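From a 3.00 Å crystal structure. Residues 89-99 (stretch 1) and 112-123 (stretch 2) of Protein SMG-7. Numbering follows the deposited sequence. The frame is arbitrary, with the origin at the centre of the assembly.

Stretch 1 (89-99) VHYHYEIPNYG
Stretch 2, residues 112-123: VFLNRKPIKSKK

Stretch 1 enters as the end of a helix, with Val-89 and His-90 clearly helical, and then runs on as an extended loop. Stretch 2 is loop until a helix starts near its end. The two chains run in the same direction: Tyr-91 lies beside Phe-113 (CA-CA 6.2 Å), His-92 beside Arg-116 (4.8 Å) and Glu-94 beside Pro-118 (5.2 Å). Together they bury 708 Å².

Phe-113 (phi/psi -111/154, chi1 m) points toward stretch 1. Its CD1 lies 3.9 Å from Tyr-91 CA and 4.2 Å from Tyr-91 CD1, an apolar contact. Its CZ is 4.0 Å from His-90 CB. Leu-114 and Asn-115 make no contact.

Arg-116 (-101/139) also points toward stretch 1, with chi angles m, t, m and 180°. Its NH1 donates a nearly straight hydrogen bond to His-90 O (3.3 Å, 176°), a carbonyl near the end of the helix. Glu-94 CA and Ile-95 N lie over one face of the guanidinium. Arg-116 CA also makes a CA-H...O contact with His-92 O (3.4 Å).

Lys-117 (-66/135, side chain m, t, t, t) forms a single beta bridge with Tyr-93 (-127/142), CA-CA 4.9 Å. Its N donates to His-92 O (2.9 Å), and its O accepts from Glu-94 N (3.0 Å). One residue thus bonds to both neighbours of Tyr-93, the parallel pattern. Lys-117 CB packs 3.8 Å from Tyr-93 CE2.

Pro-118 (-71/145) has its CA 3.9 Å from Glu-94 CD. Glu-94 is m, t, with chi3 14°.

Ile-119 (-71/129, m, m) brings its CD1 to 4.0 Å from Ile-95 CD1 and 4.2 Å from Tyr-93 CB. Its CG1 lies 4.5 Å from Pro-96 CD. These contacts are apolar.

Lys-120 and Ser-121 stand clear. At Lys-122, the carbonyl O is 4.0 Å from Tyr-98 OH.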

# COMPACT_ATOMS: atom_id res chain seq x y z
N VAL B 89 -8.51 -5.37 8.01
CA VAL B 89 -8.19 -6.68 7.45
C VAL B 89 -6.68 -6.92 7.45
O VAL B 89 -6.22 -7.98 7.87
CB VAL B 89 -8.78 -6.87 6.04
CG1 VAL B 89 -8.05 -7.99 5.30
CG2 VAL B 89 -10.27 -7.15 6.13
N HIS B 90 -5.92 -5.93 6.99
CA HIS B 90 -4.46 -6.03 6.97
C HIS B 90 -3.88 -6.25 8.37
O HIS B 90 -2.95 -7.03 8.55
CB HIS B 90 -3.85 -4.77 6.37
CG HIS B 90 -3.75 -4.80 4.87
ND1 HIS B 90 -4.17 -3.75 4.08
CD2 HIS B 90 -3.27 -5.74 4.03
CE1 HIS B 90 -3.97 -4.05 2.81
NE2 HIS B 90 -3.42 -5.25 2.75
N TYR B 91 -4.45 -5.55 9.34
CA TYR B 91 -3.97 -5.56 10.72
C TYR B 91 -3.96 -6.95 11.35
O TYR B 91 -3.16 -7.23 12.24
CB TYR B 91 -4.85 -4.62 11.56
CG TYR B 91 -4.30 -4.26 12.92
CD1 TYR B 91 -3.46 -3.17 13.09
CD2 TYR B 91 -4.64 -5.01 14.04
CE1 TYR B 91 -2.97 -2.83 14.33
CE2 TYR B 91 -4.15 -4.68 15.29
CZ TYR B 91 -3.32 -3.59 15.43
OH TYR B 91 -2.83 -3.26 16.68
N HIS B 92 -4.84 -7.83 10.87
CA HIS B 92 -5.02 -9.13 11.49
C HIS B 92 -4.58 -10.32 10.63
O HIS B 92 -4.26 -11.39 11.16
CB HIS B 92 -6.48 -9.32 11.93
CG HIS B 92 -6.84 -8.57 13.17
ND1 HIS B 92 -6.90 -9.17 14.41
CD2 HIS B 92 -7.17 -7.27 13.37
CE1 HIS B 92 -7.24 -8.27 15.32
NE2 HIS B 92 -7.41 -7.11 14.71
N TYR B 93 -4.55 -10.14 9.32
CA TYR B 93 -4.22 -11.24 8.41
C TYR B 93 -3.09 -10.91 7.44
O TYR B 93 -3.00 -9.80 6.94
CB TYR B 93 -5.47 -11.69 7.64
CG TYR B 93 -6.49 -12.38 8.51
CD1 TYR B 93 -7.40 -11.66 9.27
CD2 TYR B 93 -6.54 -13.77 8.58
CE1 TYR B 93 -8.33 -12.29 10.07
CE2 TYR B 93 -7.47 -14.41 9.37
CZ TYR B 93 -8.36 -13.66 10.11
OH TYR B 93 -9.29 -14.30 10.91
N GLU B 94 -2.24 -11.90 7.18
CA GLU B 94 -1.10 -11.72 6.28
C GLU B 94 -1.54 -11.59 4.83
O GLU B 94 -1.45 -12.54 4.05
CB GLU B 94 -0.12 -12.89 6.41
CG GLU B 94 0.46 -13.08 7.79
CD GLU B 94 1.53 -14.16 7.82
OE1 GLU B 94 1.99 -14.56 6.73
OE2 GLU B 94 1.90 -14.60 8.93
N ILE B 95 -2.02 -10.40 4.46
CA ILE B 95 -2.46 -10.16 3.10
C ILE B 95 -1.26 -9.92 2.19
O ILE B 95 -0.48 -9.00 2.42
CB ILE B 95 -3.40 -8.96 3.01
CG1 ILE B 95 -4.60 -9.16 3.93
CG2 ILE B 95 -3.87 -8.75 1.58
CD1 ILE B 95 -5.40 -10.41 3.62
N PRO B 96 -1.11 -10.76 1.15
CA PRO B 96 -0.00 -10.68 0.20
C PRO B 96 0.08 -9.32 -0.49
O PRO B 96 -0.94 -8.66 -0.66
CB PRO B 96 -0.36 -11.75 -0.83
CG PRO B 96 -1.19 -12.74 -0.08
CD PRO B 96 -2.00 -11.91 0.87
N ASN B 97 1.29 -8.92 -0.86
CA ASN B 97 1.49 -7.71 -1.63
C ASN B 97 1.01 -7.91 -3.06
O ASN B 97 1.30 -8.94 -3.67
CB ASN B 97 2.97 -7.31 -1.64
CG ASN B 97 3.25 -6.15 -2.58
OD1 ASN B 97 3.16 -4.99 -2.18
ND2 ASN B 97 3.61 -6.46 -3.82
N TYR B 98 0.29 -6.94 -3.59
CA TYR B 98 -0.22 -7.03 -4.96
C TYR B 98 0.30 -5.90 -5.85
O TYR B 98 -0.21 -5.67 -6.94
CB TYR B 98 -1.75 -7.05 -4.97
CG TYR B 98 -2.35 -8.35 -4.46
CD1 TYR B 98 -2.50 -9.44 -5.30
CD2 TYR B 98 -2.77 -8.47 -3.14
CE1 TYR B 98 -3.05 -10.63 -4.84
CE2 TYR B 98 -3.33 -9.65 -2.68
CZ TYR B 98 -3.46 -10.73 -3.53
OH TYR B 98 -4.01 -11.90 -3.07
N GLY B 99 1.33 -5.19 -5.36
CA GLY B 99 1.93 -4.11 -6.12
C GLY B 99 2.17 -2.87 -5.28
O GLY B 99 1.28 -2.42 -4.56
N VAL B 112 4.66 -2.66 10.06
CA VAL B 112 3.88 -2.04 11.12
C VAL B 112 2.93 -2.99 11.85
O VAL B 112 2.20 -2.58 12.75
CB VAL B 112 3.08 -0.82 10.60
CG1 VAL B 112 4.02 0.19 9.96
CG2 VAL B 112 2.01 -1.26 9.62
N PHE B 113 2.94 -4.27 11.47
CA PHE B 113 2.06 -5.25 12.09
C PHE B 113 2.85 -6.26 12.92
O PHE B 113 4.03 -6.50 12.66
CB PHE B 113 1.23 -5.97 11.02
CG PHE B 113 0.57 -5.04 10.04
CD1 PHE B 113 -0.38 -4.12 10.46
CD2 PHE B 113 0.89 -5.10 8.69
CE1 PHE B 113 -0.99 -3.27 9.55
CE2 PHE B 113 0.28 -4.25 7.78
CZ PHE B 113 -0.66 -3.33 8.22
N LEU B 114 2.20 -6.85 13.92
CA LEU B 114 2.86 -7.79 14.81
C LEU B 114 2.53 -9.24 14.47
O LEU B 114 3.13 -9.83 13.57
CB LEU B 114 2.48 -7.51 16.26
N ASN B 115 1.58 -9.81 15.20
CA ASN B 115 1.20 -11.21 15.04
C ASN B 115 -0.06 -11.37 14.20
O ASN B 115 -1.18 -11.28 14.71
CB ASN B 115 1.02 -11.88 16.40
CG ASN B 115 2.25 -11.77 17.27
OD1 ASN B 115 3.22 -12.50 17.08
ND2 ASN B 115 2.22 -10.85 18.23
N ARG B 116 0.12 -11.60 12.90
CA ARG B 116 -1.00 -11.77 11.99
C ARG B 116 -1.25 -13.25 11.69
O ARG B 116 -0.31 -14.02 11.51
CB ARG B 116 -0.74 -11.02 10.68
CG ARG B 116 -0.46 -9.54 10.86
CD ARG B 116 -0.53 -8.80 9.53
NE ARG B 116 0.66 -8.99 8.70
CZ ARG B 116 0.82 -8.45 7.50
NH1 ARG B 116 -0.13 -7.68 6.98
NH2 ARG B 116 1.94 -8.67 6.81
N LYS B 117 -2.52 -13.63 11.65
CA LYS B 117 -2.89 -14.98 11.24
C LYS B 117 -2.53 -15.17 9.77
O LYS B 117 -2.81 -14.30 8.95
CB LYS B 117 -4.39 -15.22 11.44
CG LYS B 117 -4.84 -15.17 12.89
CD LYS B 117 -6.32 -15.49 13.00
CE LYS B 117 -6.81 -15.37 14.43
NZ LYS B 117 -8.25 -15.68 14.54
N PRO B 118 -1.92 -16.31 9.44
CA PRO B 118 -1.52 -16.56 8.05
C PRO B 118 -2.73 -16.81 7.15
O PRO B 118 -3.71 -17.40 7.59
CB PRO B 118 -0.66 -17.82 8.15
CG PRO B 118 -1.17 -18.52 9.37
CD PRO B 118 -1.56 -17.43 10.33
N ILE B 119 -2.65 -16.35 5.90
CA ILE B 119 -3.70 -16.61 4.92
C ILE B 119 -3.67 -18.08 4.51
O ILE B 119 -2.62 -18.61 4.14
CB ILE B 119 -3.57 -15.71 3.67
CG1 ILE B 119 -4.13 -14.32 3.95
CG2 ILE B 119 -4.30 -16.32 2.48
CD1 ILE B 119 -5.61 -14.30 4.29
N LYS B 120 -4.83 -18.74 4.58
CA LYS B 120 -4.94 -20.15 4.24
C LYS B 120 -5.12 -20.36 2.73
O LYS B 120 -4.43 -21.19 2.13
CB LYS B 120 -6.09 -20.80 5.00
N SER B 121 -6.05 -19.62 2.14
CA SER B 121 -6.33 -19.73 0.72
C SER B 121 -6.28 -18.36 0.05
O SER B 121 -7.04 -17.45 0.40
CB SER B 121 -7.69 -20.39 0.49
OG SER B 121 -7.72 -21.69 1.06
N LYS B 122 -5.39 -18.22 -0.93
CA LYS B 122 -5.09 -16.93 -1.54
C LYS B 122 -6.20 -16.35 -2.41
O LYS B 122 -6.24 -15.14 -2.65
CB LYS B 122 -3.79 -17.02 -2.36
N LYS B 123 -7.10 -17.21 -2.88
CA LYS B 123 -8.22 -16.78 -3.71
C LYS B 123 -9.04 -15.72 -2.98
O LYS B 123 -9.41 -14.69 -3.55
CB LYS B 123 -9.11 -17.97 -4.08